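Local structure of SmhA (Serratia marcescens, 7A27) at residues A[3-9]-A[315-319]; A[24-28]-A[293-297]; A[75-79]-A[125-129]; A[112-116]-A[312-316]; A[191-195]-A[351-355]. The protein is one component of the tripartite alpha-pore-forming toxin Smh, here in its soluble form, and probably helps its two partner proteins form pores in target membranes. All coordinates share one frame; numbering follows the deposited sequence.

Contact 1 (A[3-9]-A[315-319]); sequences NLTSIDL and AAPII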
loop_
_atom_site.group_PDB
_atom_site.type_symbol
_atom_site.label_atom_id
_atom_site.label_comp_id
_atom_site.label_asym_id
_atom_site.label_seq_id
_atom_site.Cartn_x
_atom_site.Cartn_y
_atom_site.Cartn_z
ATOM N N ASN A 3 -13.178 28.516 -26.523
ATOM C CA ASN A 3 -12.151 29.526 -26.088
ATOM C C ASN A 3 -11.233 28.920 -24.999
ATOM O O ASN A 3 -11.570 27.852 -24.437
ATOM C CB ASN A 3 -12.801 30.842 -25.643
ATOM C CG ASN A 3 -11.861 32.029 -25.781
ATOM O OD1 ASN A 3 -11.396 32.334 -26.882
ATOM N ND2 ASN A 3 -11.572 32.701 -24.675
ATOM N N LEU A 4 -10.069 29.554 -24.768
ATOM C CA LEU A 4 -8.945 29.144 -23.877
ATOM C C LEU A 4 -9.393 28.932 -22.442
ATOM O O LEU A 4 -8.883 28.043 -21.802
ATOM C CB LEU A 4 -7.897 30.260 -23.930
ATOM C CG LEU A 4 -6.976 30.200 -25.140
ATOM C CD1 LEU A 4 -6.575 31.596 -25.591
ATOM C CD2 LEU A 4 -5.776 29.313 -24.836
ATOM N N THR A 5 -10.270 29.812 -21.970
ATOM C CA THR A 5 -10.923 29.851 -20.638
ATOM C C THR A 5 -11.388 28.448 -20.182
ATOM O O THR A 5 -11.588 28.284 -18.972
ATOM C CB THR A 5 -12.054 30.890 -20.725
ATOM O OG1 THR A 5 -12.685 31.086 -19.465
ATOM C CG2 THR A 5 -13.133 30.506 -21.712
ATOM N N SER A 6 -11.513 27.471 -21.086
ATOM C CA SER A 6 -12.082 26.119 -20.817
ATOM C C SER A 6 -11.028 24.989 -20.815
ATOM O O SER A 6 -11.390 23.867 -20.463
ATOM C CB SER A 6 -13.172 25.809 -21.819
ATOM O OG SER A 6 -12.599 25.586 -23.101
ATOM N N ILE A 7 -9.781 25.231 -21.228
ATOM C CA ILE A 7 -8.754 24.146 -21.275
ATOM C C ILE A 7 -8.277 23.849 -19.854
ATOM O O ILE A 7 -8.114 24.761 -19.053
ATOM C CB ILE A 7 -7.587 24.417 -22.251
ATOM C CG1 ILE A 7 -6.717 25.599 -21.843
ATOM C CG2 ILE A 7 -8.107 24.585 -23.659
ATOM C CD1 ILE A 7 -5.415 25.706 -22.618
ATOM N N ASP A 8 -8.061 22.568 -19.604
ATOM C CA ASP A 8 -7.630 21.973 -18.317
ATOM C C ASP A 8 -6.330 21.200 -18.589
ATOM O O ASP A 8 -6.406 20.063 -19.052
ATOM C CB ASP A 8 -8.760 21.088 -17.775
ATOM C CG ASP A 8 -8.410 20.277 -16.548
ATOM O OD1 ASP A 8 -7.505 20.700 -15.827
ATOM O OD2 ASP A 8 -9.047 19.233 -16.330
ATOM N N LEU A 9 -5.177 21.804 -18.332
ATOM C CA LEU A 9 -3.839 21.172 -18.494
ATOM C C LEU A 9 -3.337 20.680 -17.127
ATOM O O LEU A 9 -2.122 20.423 -16.997
ATOM C CB LEU A 9 -2.866 22.191 -19.102
ATOM C CG LEU A 9 -3.174 22.681 -20.511
ATOM C CD1 LEU A 9 -2.197 23.761 -20.943
ATOM C CD2 LEU A 9 -3.133 21.524 -21.479
ATOM N N ALA A 315 -7.497 20.383 -25.703
ATOM C CA ALA A 315 -6.796 21.656 -25.439
ATOM C C ALA A 315 -5.986 22.121 -26.647
ATOM O O ALA A 315 -6.024 23.330 -26.927
ATOM C CB ALA A 315 -5.888 21.500 -24.253
ATOM N N ALA A 316 -5.291 21.200 -27.320
ATOM C CA ALA A 316 -4.322 21.496 -28.398
ATOM C C ALA A 316 -4.926 22.366 -29.512
ATOM O O ALA A 316 -4.427 23.456 -29.773
ATOM C CB ALA A 316 -3.741 20.206 -28.918
ATOM N N PRO A 317 -5.999 21.950 -30.231
ATOM C CA PRO A 317 -6.537 22.765 -31.316
ATOM C C PRO A 317 -6.988 24.155 -30.841
ATOM O O PRO A 317 -6.936 25.083 -31.636
ATOM C CB PRO A 317 -7.722 21.953 -31.857
ATOM C CG PRO A 317 -7.442 20.538 -31.414
ATOM C CD PRO A 317 -6.751 20.694 -30.073
ATOM N N ILE A 318 -7.411 24.267 -29.575
ATOM C CA ILE A 318 -7.865 25.544 -28.953
ATOM C C ILE A 318 -6.648 26.462 -28.767
ATOM O O ILE A 318 -6.773 27.682 -29.098
ATOM C CB ILE A 318 -8.613 25.289 -27.638
ATOM C CG1 ILE A 318 -9.884 24.465 -27.865
ATOM C CG2 ILE A 318 -8.901 26.603 -26.922
ATOM C CD1 ILE A 318 -10.627 24.072 -26.584
ATOM N N ILE A 319 -5.517 25.920 -28.291
ATOM C CA ILE A 319 -4.250 26.685 -28.079
ATOM C C ILE A 319 -3.743 27.199 -29.431
ATOM O O ILE A 319 -3.062 28.231 -29.444
ATOM C CB ILE A 319 -3.180 25.819 -27.388
ATOM C CG1 ILE A 319 -3.651 25.373 -26.006
ATOM C CG2 ILE A 319 -1.858 26.567 -27.336
ATOM C CD1 ILE A 319 -2.690 24.501 -25.265
#
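N3 and L4 open the contact against I318, whose CG2 methyl sits against their shared peptide bond, 3.8 Å from the N of L4. The segment 3-9 is the chain's amino-terminal lead into helix 14-37, and it lies along helix 301-321 near one end of the long helical bundle, a worked example of a terminus fastened by apolar contacts. L4 itself turns its isobutyl group alongside the helix, CG standing 4.5 Å from I318 CG2, with Q330 and A322 nearby. The short 3-10 turn of residues 4-6 is held by S6, whose OG donates to N3 O at 2.8 Å almost in line with the carbonyl (C=O...donor angle 174°), while I7 N bonds to L4 O. The turn delivers I7 to the middle of the interface. Its CG1 stands between the backbone N and the carbonyl carbon (chi1 66°), a torsion that turns I7 CG2 toward A315, 3.8 Å from its CB, and toward I318 CD1 (3.9 Å). The other branch runs on to I319 and crosses that side chain at about a right angle, I7 CD1 lying 3.8 Å from I319 CG1. Contact with I334 joins I7 to helix 325-358 as well. L9 then turns back in; its carbonyl O accepts from W342 NE1, and its two methyls part company, CD1 pointing to I319 while CD2 lies 3.9 Å from A315 CB.

Contact 2 (A[24-28]-A[293-297]); sequences QALLN and LTEQR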
loop_
_atom_site.group_PDB
_atom_site.type_symbol
_atom_site.label_atom_id
_atom_site.label_comp_id
_atom_site.label_asym_id
_atom_site.label_seq_id
_atom_site.Cartn_x
_atom_site.Cartn_y
_atom_site.Cartn_z
ATOM N N GLN A 24 -1.871 2.533 1.149
ATOM C CA GLN A 24 -2.109 1.077 1.305
ATOM C C GLN A 24 -0.853 0.315 0.901
ATOM O O GLN A 24 -0.475 -0.583 1.643
ATOM C CB GLN A 24 -3.348 0.649 0.514
ATOM C CG GLN A 24 -4.623 1.408 0.873
ATOM C CD GLN A 24 -5.138 1.215 2.282
ATOM O OE1 GLN A 24 -4.654 0.398 3.067
ATOM N NE2 GLN A 24 -6.162 1.977 2.622
ATOM N N ALA A 25 -0.220 0.657 -0.215
ATOM C CA ALA A 25 0.998 -0.026 -0.718
ATOM C C ALA A 25 2.105 0.053 0.328
ATOM O O ALA A 25 2.744 -0.972 0.536
ATOM C CB ALA A 25 1.471 0.557 -2.033
ATOM N N LEU A 26 2.343 1.212 0.951
ATOM C CA LEU A 26 3.395 1.371 1.988
ATOM C C LEU A 26 3.071 0.458 3.165
ATOM O O LEU A 26 3.975 -0.211 3.655
ATOM C CB LEU A 26 3.478 2.822 2.463
ATOM C CG LEU A 26 4.102 3.810 1.494
ATOM C CD1 LEU A 26 3.873 5.232 1.971
ATOM C CD2 LEU A 26 5.576 3.551 1.312
ATOM N N LEU A 27 1.832 0.482 3.633
ATOM C CA LEU A 27 1.391 -0.369 4.759
ATOM C C LEU A 27 1.570 -1.839 4.344
ATOM O O LEU A 27 2.114 -2.604 5.132
ATOM C CB LEU A 27 -0.056 -0.038 5.137
ATOM C CG LEU A 27 -0.600 -0.812 6.327
ATOM C CD1 LEU A 27 0.285 -0.651 7.530
ATOM C CD2 LEU A 27 -1.989 -0.356 6.693
ATOM N N ASN A 28 1.201 -2.210 3.123
ATOM C CA ASN A 28 1.275 -3.615 2.647
ATOM C C ASN A 28 2.751 -4.026 2.558
ATOM O O ASN A 28 3.047 -5.226 2.655
ATOM C CB ASN A 28 0.553 -3.809 1.314
ATOM C CG ASN A 28 0.051 -5.228 1.122
ATOM O OD1 ASN A 28 -0.119 -5.975 2.089
ATOM N ND2 ASN A 28 -0.209 -5.602 -0.123
ATOM N N LEU A 293 -7.129 -3.619 -1.089
ATOM C CA LEU A 293 -7.324 -2.145 -1.101
ATOM C C LEU A 293 -6.320 -1.527 -2.076
ATOM O O LEU A 293 -6.686 -0.553 -2.750
ATOM C CB LEU A 293 -7.178 -1.547 0.299
ATOM C CG LEU A 293 -8.335 -1.813 1.259
ATOM C CD1 LEU A 293 -8.137 -1.014 2.542
ATOM C CD2 LEU A 293 -9.678 -1.456 0.653
ATOM N N THR A 294 -5.114 -2.097 -2.182
ATOM C CA THR A 294 -4.068 -1.596 -3.110
ATOM C C THR A 294 -4.621 -1.775 -4.524
ATOM O O THR A 294 -4.705 -0.779 -5.220
ATOM C CB THR A 294 -2.713 -2.245 -2.819
ATOM O OG1 THR A 294 -2.368 -1.922 -1.469
ATOM C CG2 THR A 294 -1.611 -1.771 -3.739
ATOM N N GLU A 295 -5.098 -2.977 -4.867
ATOM C CA GLU A 295 -5.695 -3.305 -6.183
ATOM C C GLU A 295 -6.826 -2.328 -6.498
ATOM O O GLU A 295 -6.862 -1.866 -7.640
ATOM C CB GLU A 295 -6.229 -4.736 -6.170
ATOM C CG GLU A 295 -6.768 -5.222 -7.512
ATOM C CD GLU A 295 -8.230 -4.939 -7.820
ATOM O OE1 GLU A 295 -9.008 -4.747 -6.884
ATOM O OE2 GLU A 295 -8.596 -4.933 -9.007
ATOM N N GLN A 296 -7.703 -2.024 -5.532
ATOM C CA GLN A 296 -8.911 -1.180 -5.738
ATOM C C GLN A 296 -8.530 0.284 -6.005
ATOM O O GLN A 296 -9.168 0.895 -6.881
ATOM C CB GLN A 296 -9.888 -1.305 -4.572
ATOM C CG GLN A 296 -10.761 -2.551 -4.656
ATOM C CD GLN A 296 -11.502 -2.875 -3.379
ATOM O OE1 GLN A 296 -11.403 -2.175 -2.372
ATOM N NE2 GLN A 296 -12.246 -3.968 -3.398
ATOM N N ARG A 297 -7.552 0.843 -5.295
ATOM C CA ARG A 297 -7.128 2.256 -5.508
ATOM C C ARG A 297 -6.426 2.366 -6.859
ATOM O O ARG A 297 -6.589 3.393 -7.514
ATOM C CB ARG A 297 -6.187 2.756 -4.414
ATOM C CG ARG A 297 -6.773 2.675 -3.017
ATOM C CD ARG A 297 -8.011 3.524 -2.776
ATOM N NE ARG A 297 -8.714 2.964 -1.610
ATOM C CZ ARG A 297 -8.298 3.058 -0.332
ATOM N NH1 ARG A 297 -7.159 3.689 -0.017
ATOM N NH2 ARG A 297 -9.039 2.502 0.614
#
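Q24 and T294 account for most of the surface buried here, with L293 and R297, on the helix of T294, contributing less. Q24 points straight at helix 272-299 and reaches it with CB, CG and the amide. Near the root, Q24 CB is 3.4 Å from T294 OG1. Further out, its chain bends at chi2 (-64°), which carries CG and the amide toward L293 and R297. Q24 CG is 3.9 Å from L293 CB, and Q24 CD lies 3.7 Å from L293 CD1, so that the leucine gives the glutamine an apolar neighbour. The guanidinium of R297 also comes near, with NH1 3.5 Å from Q24 CG. R297 NH1 also makes a weak bond to S20 O, one turn earlier on the helix of Q24.

T294 is the second largest contributor. Its OG1 stands beside its own backbone N (chi1 -60°) and bonds back to T290 O, the usual way for a threonine hydroxyl to be satisfied inside a helix. That leaves CG2 to meet A25, 4.2 Å from its CB. N28, a turn beyond Q24, adds a lighter touch through CB.

The axes of the two segments approach to 9.7 Å and cross at -156°. This nearly antiparallel pair, with a long polar side chain folded over its neighbour, belongs to the buried middle of the elongated all-alpha bundle expected of alpha-pore-forming toxins.

Contact 3 (A[75-79]-A[125-129]); sequences ELIGL and AAQAV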
loop_
_atom_site.group_PDB
_atom_site.type_symbol
_atom_site.label_atom_id
_atom_site.label_comp_id
_atom_site.label_asym_id
_atom_site.label_seq_id
_atom_site.Cartn_x
_atom_site.Cartn_y
_atom_site.Cartn_z
ATOM N N GLU A 75 7.406 -2.188 -9.657
ATOM C CA GLU A 75 6.383 -1.900 -10.695
ATOM C C GLU A 75 5.724 -0.547 -10.365
ATOM O O GLU A 75 5.625 0.282 -11.284
ATOM C CB GLU A 75 5.328 -3.010 -10.789
ATOM C CG GLU A 75 5.814 -4.370 -11.251
ATOM C CD GLU A 75 5.860 -4.612 -12.749
ATOM O OE1 GLU A 75 6.932 -5.048 -13.235
ATOM O OE2 GLU A 75 4.797 -4.442 -13.417
ATOM N N LEU A 76 5.335 -0.309 -9.103
ATOM C CA LEU A 76 4.681 0.948 -8.657
ATOM C C LEU A 76 5.655 2.128 -8.777
ATOM O O LEU A 76 5.267 3.166 -9.335
ATOM C CB LEU A 76 4.193 0.810 -7.214
ATOM C CG LEU A 76 2.978 -0.089 -7.022
ATOM C CD1 LEU A 76 2.731 -0.434 -5.554
ATOM C CD2 LEU A 76 1.752 0.579 -7.610
ATOM N N ILE A 77 6.875 1.995 -8.258
ATOM C CA ILE A 77 7.882 3.091 -8.324
ATOM C C ILE A 77 8.024 3.518 -9.791
ATOM O O ILE A 77 8.231 4.716 -10.057
ATOM C CB ILE A 77 9.220 2.677 -7.695
ATOM C CG1 ILE A 77 9.063 2.379 -6.199
ATOM C CG2 ILE A 77 10.272 3.763 -7.946
ATOM C CD1 ILE A 77 10.357 1.963 -5.517
ATOM N N GLY A 78 7.888 2.559 -10.706
ATOM C CA GLY A 78 7.913 2.806 -12.158
ATOM C C GLY A 78 6.817 3.766 -12.586
ATOM O O GLY A 78 7.133 4.713 -13.304
ATOM N N LEU A 79 5.578 3.540 -12.149
ATOM C CA LEU A 79 4.404 4.391 -12.502
ATOM C C LEU A 79 4.557 5.786 -11.893
ATOM O O LEU A 79 4.070 6.753 -12.520
ATOM C CB LEU A 79 3.101 3.786 -11.992
ATOM C CG LEU A 79 2.634 2.516 -12.687
ATOM C CD1 LEU A 79 1.325 2.037 -12.068
ATOM C CD2 LEU A 79 2.512 2.690 -14.200
ATOM N N ALA A 125 0.345 1.820 -19.302
ATOM C CA ALA A 125 1.392 1.336 -18.380
ATOM C C ALA A 125 0.742 0.998 -17.040
ATOM O O ALA A 125 1.063 -0.055 -16.465
ATOM C CB ALA A 125 2.464 2.378 -18.198
ATOM N N ALA A 126 -0.121 1.887 -16.557
ATOM C CA ALA A 126 -0.871 1.703 -15.304
ATOM C C ALA A 126 -1.810 0.504 -15.465
ATOM O O ALA A 126 -1.856 -0.331 -14.549
ATOM C CB ALA A 126 -1.617 2.956 -14.966
ATOM N N GLN A 127 -2.516 0.392 -16.592
ATOM C CA GLN A 127 -3.429 -0.759 -16.791
ATOM C C GLN A 127 -2.640 -2.058 -16.593
ATOM O O GLN A 127 -3.139 -2.946 -15.880
ATOM C CB GLN A 127 -4.083 -0.782 -18.171
ATOM C CG GLN A 127 -5.292 -1.719 -18.247
ATOM C CD GLN A 127 -6.447 -1.210 -17.417
ATOM O OE1 GLN A 127 -6.932 -0.091 -17.593
ATOM N NE2 GLN A 127 -6.901 -2.049 -16.505
ATOM N N ALA A 128 -1.445 -2.152 -17.177
ATOM C CA ALA A 128 -0.588 -3.361 -17.127
ATOM C C ALA A 128 -0.324 -3.758 -15.673
ATOM O O ALA A 128 -0.422 -4.956 -15.348
ATOM C CB ALA A 128 0.705 -3.130 -17.875
ATOM N N VAL A 129 0.001 -2.779 -14.839
ATOM C CA VAL A 129 0.289 -3.004 -13.397
ATOM C C VAL A 129 -0.994 -3.446 -12.688
ATOM O O VAL A 129 -0.922 -4.385 -11.872
ATOM C CB VAL A 129 0.893 -1.750 -12.746
ATOM C CG1 VAL A 129 0.917 -1.869 -11.240
ATOM C CG2 VAL A 129 2.287 -1.455 -13.277
#
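L79 and V129 make the apolar centre of this contact, reaching toward each other tip to tip across two antiparallel helices, 48-96 and 104-155. L79 CD1 touches V129 CG2 at 3.8 Å and lies close to V129 CB and CG1 too. The second methyl of the leucine goes elsewhere: L79 CD2 rests on the helix backbone at A126 N, 3.6 Å away, with A125 CB at 4.0 Å and A126 CB a little farther. This is consistent with the small alanines leaving room for the leucine to reach the main chain opposite. L76 adds a longer contact, its CD2 4.5 Å from V129 CG1.

A polar group enters once. E75 bends at chi2 (-87°) and slides past V129 in the opposite direction, which brings its OE2 to 3.9 Å from V129 CG2 on the more open flank. This is van der Waals contact alone.

Around the centre, L301 and M298 close over L79, tying in the two helices that follow one another from residue 272 to 321. With the segment axes 10.3 Å apart and no hydrogen bond between the segments, cohesion here rests on shape and on the exclusion of water.

Contact 4 (A[112-116]-A[312-316]); sequences VAALS and YLTAA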
loop_
_atom_site.group_PDB
_atom_site.type_symbol
_atom_site.label_atom_id
_atom_site.label_comp_id
_atom_site.label_asym_id
_atom_site.label_seq_id
_atom_site.Cartn_x
_atom_site.Cartn_y
_atom_site.Cartn_z
ATOM N N VAL A 112 1.485 20.073 -26.729
ATOM C CA VAL A 112 0.330 19.638 -25.898
ATOM C C VAL A 112 -0.228 18.349 -26.521
ATOM O O VAL A 112 -0.422 17.376 -25.768
ATOM C CB VAL A 112 -0.711 20.758 -25.760
ATOM C CG1 VAL A 112 -2.029 20.265 -25.187
ATOM C CG2 VAL A 112 -0.141 21.894 -24.936
ATOM N N ALA A 113 -0.409 18.319 -27.848
ATOM C CA ALA A 113 -0.878 17.134 -28.604
ATOM C C ALA A 113 0.062 15.954 -28.313
ATOM O O ALA A 113 -0.447 14.859 -28.091
ATOM C CB ALA A 113 -0.964 17.428 -30.078
ATOM N N ALA A 114 1.378 16.177 -28.268
ATOM C CA ALA A 114 2.391 15.135 -27.975
ATOM C C ALA A 114 2.237 14.611 -26.539
ATOM O O ALA A 114 2.364 13.393 -26.345
ATOM C CB ALA A 114 3.778 15.662 -28.216
ATOM N N LEU A 115 1.995 15.482 -25.559
ATOM C CA LEU A 115 1.840 15.036 -24.146
ATOM C C LEU A 115 0.556 14.209 -24.014
ATOM O O LEU A 115 0.543 13.291 -23.179
ATOM C CB LEU A 115 1.870 16.230 -23.190
ATOM C CG LEU A 115 3.155 17.062 -23.221
ATOM C CD1 LEU A 115 3.214 18.017 -22.037
ATOM C CD2 LEU A 115 4.397 16.175 -23.217
ATOM N N SER A 116 -0.464 14.487 -24.829
ATOM C CA SER A 116 -1.708 13.679 -24.890
ATOM C C SER A 116 -1.317 12.223 -25.144
ATOM O O SER A 116 -1.796 11.338 -24.420
ATOM C CB SER A 116 -2.621 14.192 -25.961
ATOM O OG SER A 116 -3.773 13.386 -26.099
ATOM N N TYR A 312 -5.857 17.018 -22.743
ATOM C CA TYR A 312 -4.717 17.548 -23.528
ATOM C C TYR A 312 -5.052 17.521 -25.025
ATOM O O TYR A 312 -4.677 18.478 -25.737
ATOM C CB TYR A 312 -3.434 16.801 -23.164
ATOM C CG TYR A 312 -2.631 17.439 -22.063
ATOM C CD1 TYR A 312 -3.103 17.499 -20.765
ATOM C CD2 TYR A 312 -1.390 17.997 -22.317
ATOM C CE1 TYR A 312 -2.373 18.101 -19.756
ATOM C CE2 TYR A 312 -0.642 18.589 -21.310
ATOM C CZ TYR A 312 -1.135 18.644 -20.023
ATOM O OH TYR A 312 -0.413 19.250 -19.043
ATOM N N LEU A 313 -5.760 16.491 -25.487
ATOM C CA LEU A 313 -6.170 16.330 -26.909
ATOM C C LEU A 313 -7.112 17.475 -27.306
ATOM O O LEU A 313 -6.898 18.050 -28.389
ATOM C CB LEU A 313 -6.838 14.960 -27.088
ATOM C CG LEU A 313 -7.256 14.617 -28.514
ATOM C CD1 LEU A 313 -6.060 14.671 -29.454
ATOM C CD2 LEU A 313 -7.917 13.253 -28.588
ATOM N N THR A 314 -8.114 17.756 -26.463
ATOM C CA THR A 314 -9.133 18.822 -26.655
ATOM C C THR A 314 -8.492 20.208 -26.571
ATOM O O THR A 314 -8.938 21.088 -27.330
ATOM C CB THR A 314 -10.331 18.674 -25.714
ATOM O OG1 THR A 314 -9.874 18.720 -24.370
ATOM C CG2 THR A 314 -11.098 17.391 -25.948
ATOM N N ALA A 315 -7.497 20.383 -25.703
ATOM C CA ALA A 315 -6.796 21.656 -25.439
ATOM C C ALA A 315 -5.986 22.121 -26.647
ATOM O O ALA A 315 -6.024 23.330 -26.927
ATOM C CB ALA A 315 -5.888 21.500 -24.253
ATOM N N ALA A 316 -5.291 21.200 -27.320
ATOM C CA ALA A 316 -4.322 21.496 -28.398
ATOM C C ALA A 316 -4.926 22.366 -29.512
ATOM O O ALA A 316 -4.427 23.456 -29.773
ATOM C CB ALA A 316 -3.741 20.206 -28.918
#
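Helices 104-155 and 301-321 of the bundle pack antiparallel here, and V112 and Y312 meet at the seam. V112 CG1 stands anti to the backbone N (chi1 167°), which aims it into the opposite helix. There it crosses the tyrosine side chain at about a right angle, 3.7 Å from Y312 CD2, and also reaches A316, 4.1 Å from its CB. The Y312 ring lies beside the helix of V112: V112 O is in the ring plane, at its edge, 3.6 Å from Y312 CD2. That same carbonyl oxygen takes the helical bond from S116 N. L115 approaches the ring obliquely, its CB 3.8 Å from Y312 CD2, and beyond it F86, L89 and V93 bring in helix 48-96. The far end of the tyrosine is polar but provided for, since Y312 OH bonds to L9 O of the amino-terminal segment.

The other side of the seam is built from small residues. A113 CB and A316 CB touch at 4.1 Å, and S116 CB sits 3.9 Å from Y312 CB. S116 OG, anti to its own N (chi1 176°), crosses to the neighbouring helix and bonds to A309 O, passing L313 CB at 3.6 Å on the way.

The segment axes come within 8.0 Å and cross at -163°, a close spacing consistent with the alanine and serine at the interface. Such close antiparallel pairing over small residues recalls the Alacoil, set here within the elongated helical bundle of an alpha-pore-forming toxin.

Contact 5 (A[191-195]-A[351-355]); sequences GEGVV and NAKAN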
loop_
_atom_site.group_PDB
_atom_site.type_symbol
_atom_site.label_atom_id
_atom_site.label_comp_id
_atom_site.label_asym_id
_atom_site.label_seq_id
_atom_site.Cartn_x
_atom_site.Cartn_y
_atom_site.Cartn_z
ATOM N N GLY A 191 0.326 11.930 2.910
ATOM C CA GLY A 191 1.298 11.968 1.800
ATOM C C GLY A 191 2.559 12.753 2.100
ATOM O O GLY A 191 3.585 12.473 1.438
ATOM N N GLU A 192 2.506 13.691 3.046
ATOM C CA GLU A 192 3.651 14.582 3.372
ATOM C C GLU A 192 4.513 13.978 4.473
ATOM O O GLU A 192 5.515 14.602 4.829
ATOM C CB GLU A 192 3.124 15.977 3.716
ATOM C CG GLU A 192 2.661 16.730 2.475
ATOM C CD GLU A 192 1.577 17.780 2.676
ATOM O OE1 GLU A 192 1.546 18.388 3.766
ATOM O OE2 GLU A 192 0.732 17.948 1.744
ATOM N N GLY A 193 4.199 12.775 4.953
ATOM C CA GLY A 193 4.948 12.153 6.062
ATOM C C GLY A 193 6.135 11.359 5.565
ATOM O O GLY A 193 6.192 11.093 4.355
ATOM N N VAL A 194 7.045 11.025 6.483
ATOM C CA VAL A 194 8.230 10.140 6.262
ATOM C C VAL A 194 7.993 8.882 7.107
ATOM O O VAL A 194 8.323 8.891 8.272
ATOM C CB VAL A 194 9.541 10.854 6.617
ATOM C CG1 VAL A 194 10.756 9.964 6.397
ATOM C CG2 VAL A 194 9.654 12.150 5.827
ATOM N N VAL A 195 7.387 7.869 6.489
ATOM C CA VAL A 195 6.822 6.678 7.179
ATOM C C VAL A 195 7.919 5.749 7.693
ATOM O O VAL A 195 8.917 5.532 7.015
ATOM C CB VAL A 195 5.838 5.894 6.291
ATOM C CG1 VAL A 195 4.742 6.800 5.769
ATOM C CG2 VAL A 195 6.529 5.146 5.166
ATOM N N ASN A 351 8.590 12.353 -2.539
ATOM C CA ASN A 351 8.457 11.910 -1.121
ATOM C C ASN A 351 7.940 10.462 -1.080
ATOM O O ASN A 351 8.394 9.703 -0.216
ATOM C CB ASN A 351 7.603 12.866 -0.274
ATOM C CG ASN A 351 7.629 12.523 1.210
ATOM O OD1 ASN A 351 8.689 12.262 1.781
ATOM N ND2 ASN A 351 6.478 12.521 1.863
ATOM N N ALA A 352 7.015 10.094 -1.963
ATOM C CA ALA A 352 6.440 8.729 -2.023
ATOM C C ALA A 352 7.544 7.736 -2.391
ATOM O O ALA A 352 7.603 6.660 -1.757
ATOM C CB ALA A 352 5.294 8.662 -2.993
ATOM N N LYS A 353 8.408 8.103 -3.346
ATOM C CA LYS A 353 9.528 7.238 -3.812
ATOM C C LYS A 353 10.549 7.074 -2.682
ATOM O O LYS A 353 11.091 5.959 -2.543
ATOM C CB LYS A 353 10.197 7.798 -5.072
ATOM C CG LYS A 353 9.360 7.693 -6.334
ATOM C CD LYS A 353 9.944 8.387 -7.534
ATOM C CE LYS A 353 11.230 7.747 -7.993
ATOM N NZ LYS A 353 11.704 8.393 -9.242
ATOM N N ALA A 354 10.834 8.149 -1.940
ATOM C CA ALA A 354 11.756 8.145 -0.782
ATOM C C ALA A 354 11.175 7.219 0.292
ATOM O O ALA A 354 11.946 6.467 0.898
ATOM C CB ALA A 354 11.978 9.539 -0.257
ATOM N N ASN A 355 9.860 7.258 0.486
ATOM C CA ASN A 355 9.148 6.415 1.479
ATOM C C ASN A 355 9.218 4.944 1.053
ATOM O O ASN A 355 9.540 4.111 1.907
ATOM C CB ASN A 355 7.708 6.886 1.704
ATOM C CG ASN A 355 7.573 7.990 2.738
ATOM O OD1 ASN A 355 8.372 8.087 3.663
ATOM N ND2 ASN A 355 6.520 8.782 2.623
#
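The carboxamides of N351 and N355, one turn apart on helix 325-358, share G193 O and reach it from opposite faces of its carbonyl plane. They fix the loop 191-195, which leads from helix 160-188 into the two antiparallel strands 198-206 and 230-237, probably the counterpart of the beta-tongue of ClyA-like toxins. N351 ND2 donates twice. One bond runs nearly within its amide plane to G191 O (2.9 Å), the other, tilted from that plane, to G193 O (2.9 Å), where it arrives well above the carbonyl plane. N355 ND2 gives the straightest bond, also 2.9 Å to G193 O, at 168° and within its own amide plane. The oxygen of the same amide is used as well: V195 N donates to N355 OD1 at 3.0 Å, coming from above the plane of the N355 carboxamide. One asparagine thereby reads an acceptor and a donor of the loop backbone, and its rotation is fixed from both ends.

CG of N351 stands anti to the backbone N (chi1 -172°), a torsion that extends the amide away from the helix to the glycines. G191, with a positive phi of 101°, makes the turn in a conformation that suits glycine. V195 is about 4 Å, side chain to side chain, from N359, a calcium-binding residue with no ion bound in this chain. V195 packs on the fixed amide, its CG2 methyl crossing to lie 3.8 Å from N355 OD1.

In the fold
The five contacts fall into two groups along the elongated bundle. Contacts 1 and 4 lie together toward one end, centres 9 Å apart, sharing A315 and A316 and touching where I319 meets V112. Contacts 2, 3 and 5 gather nearer the middle: contact 2 touches contact 3 where A25 meets L76 and contact 5 where L26 packs on N355 and V195, while I77 and K353 link contacts 3 and 5. Contact 5 lies closest to the calcium-binding N359, about 4 Å between side chains, against about 8 Å for contact 2 and 11 Å for contact 3. Helix 104-155 carries contacts 3 and 4, whose centres are 22 Å apart, and so connects both groups.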